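Local coordinates for nitronate monooxygenase family protein (Pseudomonas aeruginosa, PDB 4QIT) that catalyses the oxidative denitrification of alkyl nitronates such as propionate 3-nitronate, using molecular oxygen and bound flavin mononucleotide, at residues K56-I61 with L129-A134; L93-P98 with P297-L302; L116-L119 with L124-M127; F193-G198 with S279-R284. The protein carries 1 engineered substitution. All coordinates share one frame; numbering follows the deposited sequence.

Contact 1 (K56-I61 with L129-A134)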
loop_
_atom_site.group_PDB
_atom_site.type_symbol
_atom_site.label_atom_id
_atom_site.label_comp_id
_atom_site.label_asym_id
_atom_site.label_seq_id
_atom_site.Cartn_x
_atom_site.Cartn_y
_atom_site.Cartn_z
ATOM N N LYS A 56 -4.814 7.699 -35.833
ATOM C CA LYS A 56 -5.924 7.967 -34.922
ATOM C C LYS A 56 -5.404 8.700 -33.687
ATOM O O LYS A 56 -6.039 9.640 -33.198
ATOM C CB LYS A 56 -6.634 6.670 -34.520
ATOM C CG LYS A 56 -7.682 6.849 -33.425
ATOM C CD LYS A 56 -8.755 7.857 -33.829
ATOM C CE LYS A 56 -9.673 8.197 -32.660
ATOM N NZ LYS A 56 -10.326 6.988 -32.092
ATOM N N GLY A 57 -4.242 8.274 -33.196
ATOM C CA GLY A 57 -3.573 8.973 -32.113
ATOM C C GLY A 57 -3.315 10.418 -32.496
ATOM O O GLY A 57 -3.530 11.334 -31.695
ATOM N N ARG A 58 -2.866 10.624 -33.733
ATOM C CA ARG A 58 -2.619 11.968 -34.232
ATOM C C ARG A 58 -3.889 12.808 -34.163
ATOM O O ARG A 58 -3.846 13.960 -33.727
ATOM C CB ARG A 58 -2.099 11.926 -35.678
ATOM C CG ARG A 58 -1.533 13.261 -36.154
ATOM C CD ARG A 58 -1.319 13.294 -37.666
ATOM N NE ARG A 58 -0.412 12.250 -38.141
ATOM C CZ ARG A 58 0.914 12.349 -38.133
ATOM N NH1 ARG A 58 1.497 13.431 -37.639
ATOM N NH2 ARG A 58 1.664 11.356 -38.599
ATOM N N ALA A 59 -5.012 12.230 -34.584
ATOM C CA ALA A 59 -6.277 12.953 -34.598
ATOM C C ALA A 59 -6.707 13.339 -33.189
ATOM O O ALA A 59 -7.231 14.435 -32.971
ATOM C CB ALA A 59 -7.348 12.132 -35.269
ATOM N N LEU A 60 -6.491 12.432 -32.240
ATOM C CA LEU A 60 -6.810 12.688 -30.839
ATOM C C LEU A 60 -5.989 13.838 -30.260
ATOM O O LEU A 60 -6.509 14.668 -29.512
ATOM C CB LEU A 60 -6.599 11.421 -30.007
ATOM C CG LEU A 60 -7.677 10.352 -30.184
ATOM C CD1 LEU A 60 -7.232 9.047 -29.559
ATOM C CD2 LEU A 60 -9.002 10.816 -29.578
ATOM N N ILE A 61 -4.704 13.884 -30.601
ATOM C CA ILE A 61 -3.832 14.963 -30.151
ATOM C C ILE A 61 -4.329 16.291 -30.728
ATOM O O ILE A 61 -4.394 17.311 -30.031
ATOM C CB ILE A 61 -2.369 14.697 -30.565
ATOM C CG1 ILE A 61 -1.811 13.505 -29.784
ATOM C CG2 ILE A 61 -1.486 15.920 -30.346
ATOM C CD1 ILE A 61 -0.458 13.031 -30.280
ATOM N N LEU A 129 6.909 12.892 -32.882
ATOM C CA LEU A 129 7.939 13.872 -33.221
ATOM C C LEU A 129 7.362 14.963 -34.124
ATOM O O LEU A 129 7.814 16.110 -34.099
ATOM C CB LEU A 129 9.143 13.191 -33.882
ATOM C CG LEU A 129 9.930 12.220 -32.998
ATOM C CD1 LEU A 129 11.031 11.553 -33.802
ATOM C CD2 LEU A 129 10.508 12.923 -31.787
ATOM N N GLU A 130 6.345 14.607 -34.902
ATOM C CA GLU A 130 5.671 15.576 -35.762
ATOM C C GLU A 130 4.705 16.458 -34.970
ATOM O O GLU A 130 4.678 17.679 -35.142
ATOM C CB GLU A 130 4.899 14.862 -36.870
ATOM C CG GLU A 130 5.759 14.152 -37.907
ATOM C CD GLU A 130 4.923 13.325 -38.865
ATOM O OE1 GLU A 130 5.007 13.560 -40.089
ATOM O OE2 GLU A 130 4.181 12.433 -38.394
ATOM N N GLU A 131 3.905 15.838 -34.106
ATOM C CA GLU A 131 2.847 16.560 -33.398
ATOM C C GLU A 131 3.345 17.341 -32.180
ATOM O O GLU A 131 2.745 18.350 -31.799
ATOM C CB GLU A 131 1.719 15.602 -32.988
ATOM C CG GLU A 131 0.992 14.945 -34.155
ATOM C CD GLU A 131 0.418 15.944 -35.147
ATOM O OE1 GLU A 131 -0.198 16.948 -34.720
ATOM O OE2 GLU A 131 0.575 15.721 -36.366
ATOM N N ARG A 132 4.423 16.857 -31.569
ATOM C CA ARG A 132 5.068 17.522 -30.434
ATOM C C ARG A 132 4.129 17.968 -29.309
ATOM O O ARG A 132 4.026 19.162 -29.016
ATOM C CB ARG A 132 5.899 18.716 -30.919
ATOM C CG ARG A 132 6.899 18.345 -31.999
ATOM C CD ARG A 132 7.762 19.525 -32.429
ATOM N NE ARG A 132 8.421 19.250 -33.706
ATOM C CZ ARG A 132 9.565 19.803 -34.104
ATOM N NH1 ARG A 132 10.199 20.667 -33.322
ATOM N NH2 ARG A 132 10.077 19.484 -35.287
ATOM N N PRO A 133 3.448 17.010 -28.662
ATOM C CA PRO A 133 2.720 17.389 -27.449
ATOM C C PRO A 133 3.728 17.829 -26.392
ATOM O O PRO A 133 4.891 17.432 -26.459
ATOM C CB PRO A 133 2.031 16.084 -27.036
ATOM C CG PRO A 133 2.869 14.998 -27.628
ATOM C CD PRO A 133 3.414 15.559 -28.913
ATOM N N ALA A 134 3.307 18.653 -25.438
ATOM C CA ALA A 134 4.229 19.156 -24.428
ATOM C C ALA A 134 4.852 18.036 -23.600
ATOM O O ALA A 134 6.023 18.112 -23.217
ATOM C CB ALA A 134 3.529 20.156 -23.524
#
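The flat guanidinium of Arg58 meets two carboxylates at its edge. Glu131 OE2 and Glu130 OE2 both lie close to its plane, while one broad face is covered by the CG methylene of Met127, one helical turn before Glu131. Both carboxylates stand steeply to the guanidinium, Glu130 at 77° and Glu131 at 80°, so neither pairs with it side by side. Glu130 instead offers one oxygen to both terminal nitrogens: OE2 is 2.7 Å from Arg58 NH2 and 3.0 Å from Arg58 NH1, and the two donors come from the same face of the carboxylate. The NH2 bond falls on the syn side, whereas NH1 sits well above the plane. Arg58 NH1 also donates to Glu131 OE2 at 2.8 Å, this time using the anti lone pair. Glu131 can reach back because its chain folds at CG (chi2 -56°), which brings its carboxylate beside the aliphatic part of Arg58; OE2 is 3.2 Å from Arg58 CG. Arg58 probably offsets the mutual repulsion of the two carboxylates and so helps keep both ionised, and the network has further members: Glu55 pairs with Arg58 NE and Arg62 with Glu131 OE2. Beneath the charges, Ile61 CG2 touches Glu131 CB at 4.2 Å. Ile61 also packs on Phe72 and Val74, and Pro133 touches Val74 too. Helices 54-65 and 124-131 are thus joined as neighbours on the outside of the TIM barrel, salt bridges toward solvent and Ile61 against strand 72-77.

Contact 2 (L93-P98 with P297-L302)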
loop_
_atom_site.group_PDB
_atom_site.type_symbol
_atom_site.label_atom_id
_atom_site.label_comp_id
_atom_site.label_asym_id
_atom_site.label_seq_id
_atom_site.Cartn_x
_atom_site.Cartn_y
_atom_site.Cartn_z
ATOM N N LEU A 93 -10.177 -19.305 -23.479
ATOM C CA LEU A 93 -11.498 -19.123 -24.073
ATOM C C LEU A 93 -12.455 -20.261 -23.705
ATOM O O LEU A 93 -13.604 -20.015 -23.353
ATOM C CB LEU A 93 -11.377 -18.989 -25.590
ATOM C CG LEU A 93 -10.691 -17.699 -26.047
ATOM C CD1 LEU A 93 -10.287 -17.780 -27.513
ATOM C CD2 LEU A 93 -11.616 -16.515 -25.814
ATOM N N ASP A 94 -11.976 -21.504 -23.766
ATOM C CA ASP A 94 -12.815 -22.643 -23.394
ATOM C C ASP A 94 -13.293 -22.527 -21.946
ATOM O O ASP A 94 -14.447 -22.840 -21.624
ATOM C CB ASP A 94 -12.058 -23.964 -23.585
ATOM C CG ASP A 94 -11.865 -24.329 -25.046
ATOM O OD1 ASP A 94 -12.468 -23.678 -25.928
ATOM O OD2 ASP A 94 -11.110 -25.288 -25.310
ATOM N N TYR A 95 -12.393 -22.081 -21.075
ATOM C CA TYR A 95 -12.712 -21.851 -19.671
ATOM C C TYR A 95 -13.793 -20.785 -19.492
ATOM O O TYR A 95 -14.655 -20.911 -18.619
ATOM C CB TYR A 95 -11.451 -21.463 -18.890
ATOM C CG TYR A 95 -11.706 -21.236 -17.417
ATOM C CD1 TYR A 95 -11.933 -22.308 -16.559
ATOM C CD2 TYR A 95 -11.722 -19.956 -16.882
ATOM C CE1 TYR A 95 -12.176 -22.106 -15.209
ATOM C CE2 TYR A 95 -11.962 -19.745 -15.531
ATOM C CZ TYR A 95 -12.188 -20.826 -14.705
ATOM O OH TYR A 95 -12.425 -20.626 -13.365
ATOM N N LEU A 96 -13.751 -19.743 -20.324
ATOM C CA LEU A 96 -14.709 -18.637 -20.241
ATOM C C LEU A 96 -16.055 -18.960 -20.891
ATOM O O LEU A 96 -17.012 -18.197 -20.748
ATOM C CB LEU A 96 -14.127 -17.370 -20.890
ATOM C CG LEU A 96 -13.147 -16.466 -20.120
ATOM C CD1 LEU A 96 -12.074 -17.220 -19.380
ATOM C CD2 LEU A 96 -12.533 -15.410 -21.050
ATOM N N LYS A 97 -16.128 -20.080 -21.597
ATOM C CA LYS A 97 -17.315 -20.432 -22.386
ATOM C C LYS A 97 -18.663 -20.324 -21.643
ATOM O O LYS A 97 -19.625 -19.775 -22.192
ATOM C CB LYS A 97 -17.126 -21.824 -22.997
ATOM C CG LYS A 97 -17.833 -22.047 -24.308
ATOM C CD LYS A 97 -17.222 -23.247 -25.017
ATOM C CE LYS A 97 -17.663 -23.321 -26.465
ATOM N NZ LYS A 97 -16.493 -23.266 -27.394
ATOM N N PRO A 98 -18.745 -20.827 -20.396
ATOM C CA PRO A 98 -20.038 -20.708 -19.709
ATOM C C PRO A 98 -20.459 -19.263 -19.426
ATOM O O PRO A 98 -21.658 -18.977 -19.410
ATOM C CB PRO A 98 -19.802 -21.449 -18.388
ATOM C CG PRO A 98 -18.697 -22.398 -18.680
ATOM C CD PRO A 98 -17.800 -21.660 -19.627
ATOM N N PRO A 297 -8.275 -24.122 -8.453
ATOM C CA PRO A 297 -8.311 -25.387 -9.197
ATOM C C PRO A 297 -9.238 -25.324 -10.408
ATOM O O PRO A 297 -10.368 -24.846 -10.302
ATOM C CB PRO A 297 -8.855 -26.383 -8.166
ATOM C CG PRO A 297 -8.468 -25.801 -6.848
ATOM C CD PRO A 297 -8.589 -24.315 -7.025
ATOM N N GLY A 298 -8.753 -25.793 -11.553
ATOM C CA GLY A 298 -9.544 -25.778 -12.769
ATOM C C GLY A 298 -9.230 -24.612 -13.689
ATOM O O GLY A 298 -9.532 -24.659 -14.884
ATOM N N VAL A 299 -8.637 -23.557 -13.139
ATOM C CA VAL A 299 -8.278 -22.389 -13.942
ATOM C C VAL A 299 -7.019 -22.672 -14.751
ATOM O O VAL A 299 -5.955 -22.923 -14.181
ATOM C CB VAL A 299 -8.050 -21.138 -13.068
ATOM C CG1 VAL A 299 -7.723 -19.927 -13.941
ATOM C CG2 VAL A 299 -9.278 -20.859 -12.208
ATOM N N PRO A 300 -7.129 -22.626 -16.091
ATOM C CA PRO A 300 -5.961 -22.907 -16.929
ATOM C C PRO A 300 -4.964 -21.754 -16.872
ATOM O O PRO A 300 -5.315 -20.676 -16.387
ATOM C CB PRO A 300 -6.564 -23.036 -18.333
ATOM C CG PRO A 300 -7.785 -22.170 -18.295
ATOM C CD PRO A 300 -8.312 -22.244 -16.887
ATOM N N PRO A 301 -3.729 -21.975 -17.349
ATOM C CA PRO A 301 -2.723 -20.910 -17.300
ATOM C C PRO A 301 -3.167 -19.650 -18.041
ATOM O O PRO A 301 -3.803 -19.712 -19.100
ATOM C CB PRO A 301 -1.511 -21.540 -18.003
ATOM C CG PRO A 301 -1.678 -23.005 -17.778
ATOM C CD PRO A 301 -3.161 -23.245 -17.844
ATOM N N LEU A 302 -2.832 -18.501 -17.469
ATOM C CA LEU A 302 -3.212 -17.221 -18.052
ATOM C C LEU A 302 -2.417 -16.938 -19.318
ATOM O O LEU A 302 -1.183 -17.039 -19.310
ATOM C CB LEU A 302 -2.911 -16.120 -17.039
ATOM C CG LEU A 302 -3.616 -14.774 -17.140
ATOM C CD1 LEU A 302 -5.117 -14.966 -17.060
ATOM C CD2 LEU A 302 -3.131 -13.857 -16.023
HETATM O O HOH W 1 -12.449 -22.789 -11.949
#
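Tyr95 makes a surface contact between helix 86-101 and the irregular loop leading from strand 283-285 to helix 307-320, two parts of the chain nearly 200 residues apart. It is chiefly an aromatic ring laid against a proline-rich backbone. Pro300 CD sits over one ring face, 3.9 Å from the Tyr95 centroid and 27° off the ring normal, a CH-pi contact displaced toward the CG-CD1 bond. Val299 CA lies over the same face, displaced toward CE1. The ring gets there because Tyr95 CG is trans to the backbone nitrogen (chi1 -179°), which carries it out from the helix to slant across Pro300 and Val299. At its far end Val299 CG2 touches the phenol, 3.4 Å from Tyr95 OH. A water at the edge of the ring, in its plane, is 2.6 Å from Tyr95 OH and donates a weak bond to Pro297 O at 3.4 Å. Trp92, one turn earlier on the helix, touches Val299 and Pro300 as well. With no direct hydrogen bond between the two segments, the join rests on dispersion and CH-pi attraction, and the hydroxyl is linked to the loop's backbone weakly, through one water.

Contact 3 (L116-L119 with L124-M127)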
loop_
_atom_site.group_PDB
_atom_site.type_symbol
_atom_site.label_atom_id
_atom_site.label_comp_id
_atom_site.label_asym_id
_atom_site.label_seq_id
_atom_site.Cartn_x
_atom_site.Cartn_y
_atom_site.Cartn_z
ATOM N N LEU A 116 -0.763 -2.515 -28.918
ATOM C CA LEU A 116 0.626 -2.601 -29.346
ATOM C C LEU A 116 1.493 -1.733 -28.455
ATOM O O LEU A 116 1.181 -0.565 -28.200
ATOM C CB LEU A 116 0.790 -2.191 -30.810
ATOM C CG LEU A 116 0.024 -3.019 -31.838
ATOM C CD1 LEU A 116 0.288 -2.486 -33.241
ATOM C CD2 LEU A 116 0.403 -4.483 -31.734
ATOM N N SER A 117 2.575 -2.315 -27.959
ATOM C CA SER A 117 3.546 -1.580 -27.176
ATOM C C SER A 117 4.278 -0.565 -28.042
ATOM O O SER A 117 4.409 -0.749 -29.257
ATOM C CB SER A 117 4.557 -2.548 -26.571
ATOM O OG SER A 117 5.559 -1.840 -25.867
ATOM N N PHE A 118 4.755 0.499 -27.403
ATOM C CA PHE A 118 5.616 1.486 -28.035
ATOM C C PHE A 118 6.838 0.771 -28.602
ATOM O O PHE A 118 7.413 1.196 -29.611
ATOM C CB PHE A 118 6.035 2.526 -26.991
ATOM C CG PHE A 118 6.693 3.758 -27.566
ATOM C CD1 PHE A 118 5.968 4.654 -28.347
ATOM C CD2 PHE A 118 8.030 4.034 -27.295
ATOM C CE1 PHE A 118 6.574 5.795 -28.862
ATOM C CE2 PHE A 118 8.638 5.177 -27.808
ATOM C CZ PHE A 118 7.910 6.054 -28.589
ATOM N N LEU A 119 7.217 -0.329 -27.962
ATOM C CA LEU A 119 8.383 -1.107 -28.382
ATOM C C LEU A 119 8.154 -1.940 -29.639
ATOM O O LEU A 119 9.114 -2.464 -30.210
ATOM C CB LEU A 119 8.849 -2.009 -27.238
ATOM C CG LEU A 119 9.144 -1.270 -25.933
ATOM C CD1 LEU A 119 9.593 -2.242 -24.870
ATOM C CD2 LEU A 119 10.200 -0.193 -26.148
ATOM N N LEU A 124 4.569 4.995 -34.082
ATOM C CA LEU A 124 4.181 5.898 -32.998
ATOM C C LEU A 124 5.173 7.040 -32.762
ATOM O O LEU A 124 4.779 8.206 -32.678
ATOM C CB LEU A 124 3.942 5.104 -31.708
ATOM C CG LEU A 124 2.727 4.177 -31.773
ATOM C CD1 LEU A 124 2.670 3.247 -30.566
ATOM C CD2 LEU A 124 1.425 4.982 -31.905
ATOM N N LEU A 125 6.456 6.707 -32.656
ATOM C CA LEU A 125 7.491 7.712 -32.411
ATOM C C LEU A 125 7.550 8.828 -33.465
ATOM O O LEU A 125 7.546 10.009 -33.111
ATOM C CB LEU A 125 8.868 7.057 -32.215
ATOM C CG LEU A 125 10.070 7.985 -32.029
ATOM C CD1 LEU A 125 9.876 8.908 -30.825
ATOM C CD2 LEU A 125 11.348 7.176 -31.881
ATOM N N PRO A 126 7.600 8.473 -34.762
ATOM C CA PRO A 126 7.644 9.593 -35.712
ATOM C C PRO A 126 6.386 10.464 -35.677
ATOM O O PRO A 126 6.489 11.673 -35.893
ATOM C CB PRO A 126 7.807 8.904 -37.075
ATOM C CG PRO A 126 7.398 7.484 -36.855
ATOM C CD PRO A 126 7.756 7.173 -35.437
ATOM N N MET A 127 5.224 9.880 -35.398
ATOM C CA MET A 127 4.011 10.687 -35.247
ATOM C C MET A 127 4.133 11.681 -34.089
ATOM O O MET A 127 3.751 12.853 -34.218
ATOM C CB MET A 127 2.775 9.799 -35.080
ATOM C CG MET A 127 1.468 10.562 -34.968
ATOM S SD MET A 127 1.061 11.135 -33.301
ATOM C CE MET A 127 0.699 9.584 -32.475
#
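Phe118 swings its ring out trans to its own nitrogen (chi1 -168°), toward the first turn of helix 124-131, where Leu124 and Leu125 receive it. Leu124 has CG trans to its carbonyl carbon (chi1 -67°), whereas Leu125 takes a different first rotamer, with CG trans to its nitrogen; the two branches part, and it is chiefly the CB atoms that meet the ring. Phe118 CE1 is 3.9 Å from Leu124 CB, and Phe118 CZ is also 3.9 Å from Leu125 CB. Further out, Leu125 CD1 approaches Phe118 CZ at 4.1 Å. The ring leans on the two leucines obliquely, and the contact is wholly apolar. The loop before the helix is shaped by an ST turn: Ser117 OG accepts from Leu119 N at 3.1 Å, and the same oxygen bonds to His79 O. Phe118 also meets the ring of Phe138, and with Leu124 it packs on Leu76. Backbone bonding of Phe118 to Phe77, which lines the nitroethane pocket, places this loop at the C-terminal end of strand 72-77; the Phe118 side chain is about 11 Å from the FMN. In a TIM barrel such beta-to-alpha loops surround the active site, and here the loop packs on the helix it leads into.

Contact 4 (F193-G198 with S279-R284); sequences FEPERG and SGRSAR
Arg281 meets Pro195 with the flat of its guanidinium. Pro195 CG rests over one face, offset toward the rim, 4.0 Å from Arg281 CZ, while Pro195 CD comes to 3.7 Å from Arg281 NH2. The two side chains run at about a right angle, the arginine ending beneath the pyrrolidine ring. Its chain is straight from CG to NE, but it leaves the backbone at a skewed first torsion (chi1 -111°), far from any staggered position. At the guanidinium edge, near its plane, lies Phe193 O, 3.2 Å from Arg281 NH2; with an N-H...O angle of 123° this bond is weak. The stronger partner is Val192 O, which accepts from Arg281 NH1, so successive carbonyls of one loop share the cation. Arg281 lies two residues before strand 283-285, the middle strand of a small antiparallel sheet beside the barrel whose edge strand 188-189 supplies Gly188 and Ser189 to the nitroethane pocket; the Arg281 side chain is about 8 Å from nitroethane. The approach to that strand is set by an ST turn, Ser279 OG accepting from Arg281 N at 3.1 Å. Phe193 N donates to Glu167 OE2 of helix 165-173, and Pro195 opens a short 3-10 turn.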
loop_
_atom_site.group_PDB
_atom_site.type_symbol
_atom_site.label_atom_id
_atom_site.label_comp_id
_atom_site.label_asym_id
_atom_site.label_seq_id
_atom_site.Cartn_x
_atom_site.Cartn_y
_atom_site.Cartn_z
ATOM N N PHE A 193 7.308 -3.257 -14.068
ATOM C CA PHE A 193 8.002 -3.523 -15.335
ATOM C C PHE A 193 7.968 -5.006 -15.703
ATOM O O PHE A 193 7.666 -5.360 -16.848
ATOM C CB PHE A 193 9.471 -3.070 -15.276
ATOM C CG PHE A 193 9.682 -1.577 -15.403
ATOM C CD1 PHE A 193 8.669 -0.666 -15.128
ATOM C CD2 PHE A 193 10.929 -1.088 -15.782
ATOM C CE1 PHE A 193 8.892 0.706 -15.245
ATOM C CE2 PHE A 193 11.159 0.278 -15.904
ATOM C CZ PHE A 193 10.133 1.178 -15.631
ATOM N N GLU A 194 8.302 -5.850 -14.730
ATOM C CA GLU A 194 8.444 -7.286 -14.949
ATOM C C GLU A 194 7.679 -8.030 -13.874
ATOM O O GLU A 194 8.256 -8.451 -12.872
ATOM C CB GLU A 194 9.928 -7.680 -14.901
ATOM C CG GLU A 194 10.774 -7.027 -15.987
ATOM C CD GLU A 194 12.235 -7.418 -15.920
ATOM O OE1 GLU A 194 12.907 -7.073 -14.925
ATOM O OE2 GLU A 194 12.711 -8.076 -16.866
ATOM N N PRO A 195 6.362 -8.166 -14.056
ATOM C CA PRO A 195 5.549 -8.743 -12.981
ATOM C C PRO A 195 5.885 -10.204 -12.684
ATOM O O PRO A 195 5.554 -10.682 -11.607
ATOM C CB PRO A 195 4.103 -8.579 -13.477
ATOM C CG PRO A 195 4.194 -8.189 -14.925
ATOM C CD PRO A 195 5.563 -7.633 -15.174
ATOM N N GLU A 196 6.555 -10.891 -13.605
ATOM C CA GLU A 196 6.982 -12.267 -13.343
ATOM C C GLU A 196 8.004 -12.348 -12.208
ATOM O O GLU A 196 8.209 -13.415 -11.623
ATOM C CB GLU A 196 7.535 -12.923 -14.615
ATOM C CG GLU A 196 8.827 -12.318 -15.132
ATOM C CD GLU A 196 8.602 -11.186 -16.118
ATOM O OE1 GLU A 196 7.500 -10.594 -16.128
ATOM O OE2 GLU A 196 9.534 -10.890 -16.896
ATOM N N ARG A 197 8.645 -11.226 -11.899
ATOM C CA ARG A 197 9.581 -11.170 -10.770
ATOM C C ARG A 197 8.889 -10.864 -9.451
ATOM O O ARG A 197 9.536 -10.811 -8.400
ATOM C CB ARG A 197 10.682 -10.143 -11.029
ATOM C CG ARG A 197 11.482 -10.453 -12.270
ATOM C CD ARG A 197 12.712 -9.585 -12.396
ATOM N NE ARG A 197 13.603 -10.119 -13.423
ATOM C CZ ARG A 197 14.720 -9.530 -13.836
ATOM N NH1 ARG A 197 15.098 -8.371 -13.316
ATOM N NH2 ARG A 197 15.458 -10.105 -14.777
ATOM N N GLY A 198 7.577 -10.667 -9.508
ATOM C CA GLY A 198 6.807 -10.319 -8.330
ATOM C C GLY A 198 6.448 -8.844 -8.313
ATOM O O GLY A 198 6.728 -8.112 -9.266
ATOM N N SER A 279 -7.206 -8.416 -17.477
ATOM C CA SER A 279 -6.413 -7.957 -18.609
ATOM C C SER A 279 -5.159 -8.773 -18.852
ATOM O O SER A 279 -4.535 -8.642 -19.901
ATOM C CB SER A 279 -6.000 -6.509 -18.388
ATOM O OG SER A 279 -5.009 -6.449 -17.375
ATOM N N GLY A 280 -4.764 -9.574 -17.865
ATOM C CA GLY A 280 -3.513 -10.309 -17.920
ATOM C C GLY A 280 -2.375 -9.606 -17.197
ATOM O O GLY A 280 -1.269 -10.143 -17.096
ATOM N N ARG A 281 -2.647 -8.404 -16.693
ATOM C CA ARG A 281 -1.676 -7.640 -15.902
ATOM C C ARG A 281 -2.391 -7.103 -14.673
ATOM O O ARG A 281 -3.548 -6.675 -14.757
ATOM C CB ARG A 281 -1.099 -6.464 -16.703
ATOM C CG ARG A 281 0.379 -6.619 -17.086
ATOM C CD ARG A 281 0.862 -5.379 -17.824
ATOM N NE ARG A 281 2.309 -5.363 -18.047
ATOM C CZ ARG A 281 3.203 -4.956 -17.149
ATOM N NH1 ARG A 281 2.806 -4.562 -15.950
ATOM N NH2 ARG A 281 4.501 -4.963 -17.448
ATOM N N SER A 282 -1.704 -7.107 -13.534
ATOM C CA SER A 282 -2.310 -6.659 -12.282
ATOM C C SER A 282 -2.860 -5.234 -12.399
ATOM O O SER A 282 -2.162 -4.316 -12.859
ATOM C CB SER A 282 -1.268 -6.695 -11.169
ATOM O OG SER A 282 -1.867 -6.457 -9.905
ATOM N N ALA A 283 -4.111 -5.058 -11.975
ATOM C CA ALA A 283 -4.808 -3.778 -12.083
ATOM C C ALA A 283 -5.836 -3.657 -10.977
ATOM O O ALA A 283 -6.408 -4.659 -10.552
ATOM C CB ALA A 283 -5.466 -3.651 -13.441
ATOM N N ARG A 284 -6.051 -2.431 -10.501
ATOM C CA ARG A 284 -6.924 -2.179 -9.369
ATOM C C ARG A 284 -8.268 -1.576 -9.770
ATOM O O ARG A 284 -8.323 -0.552 -10.452
ATOM C CB ARG A 284 -6.246 -1.249 -8.364
ATOM C CG ARG A 284 -7.152 -0.950 -7.149
ATOM C CD ARG A 284 -6.506 0.003 -6.123
ATOM N NE ARG A 284 -5.258 -0.547 -5.594
ATOM C CZ ARG A 284 -5.178 -1.559 -4.736
ATOM N NH1 ARG A 284 -6.278 -2.158 -4.277
ATOM N NH2 ARG A 284 -3.978 -1.987 -4.359
#

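How the contacts relate
Contacts 1 and 3 share helix 124-131 and touch through Met127, which packs on Arg58 and Ile61. Contact 3 is buried and purely apolar; contact 1, at the C-terminal end of the same helix, is partly buried and dominated by charge. Contact 2 lies at the surface, far from the annotated sites, and rests on a tyrosine face against proline and valine, with a weak water link. Contact 4 is partly buried and mixes proline packing with arginine bonds to backbone carbonyls; it meets contact 2 where Leu302 touches Gly280. Contacts 1 and 4 lie on opposite sides of the chain's centre, 29 Å apart between centres. Contacts 3 and 4 come nearest the flavin and nitroethane.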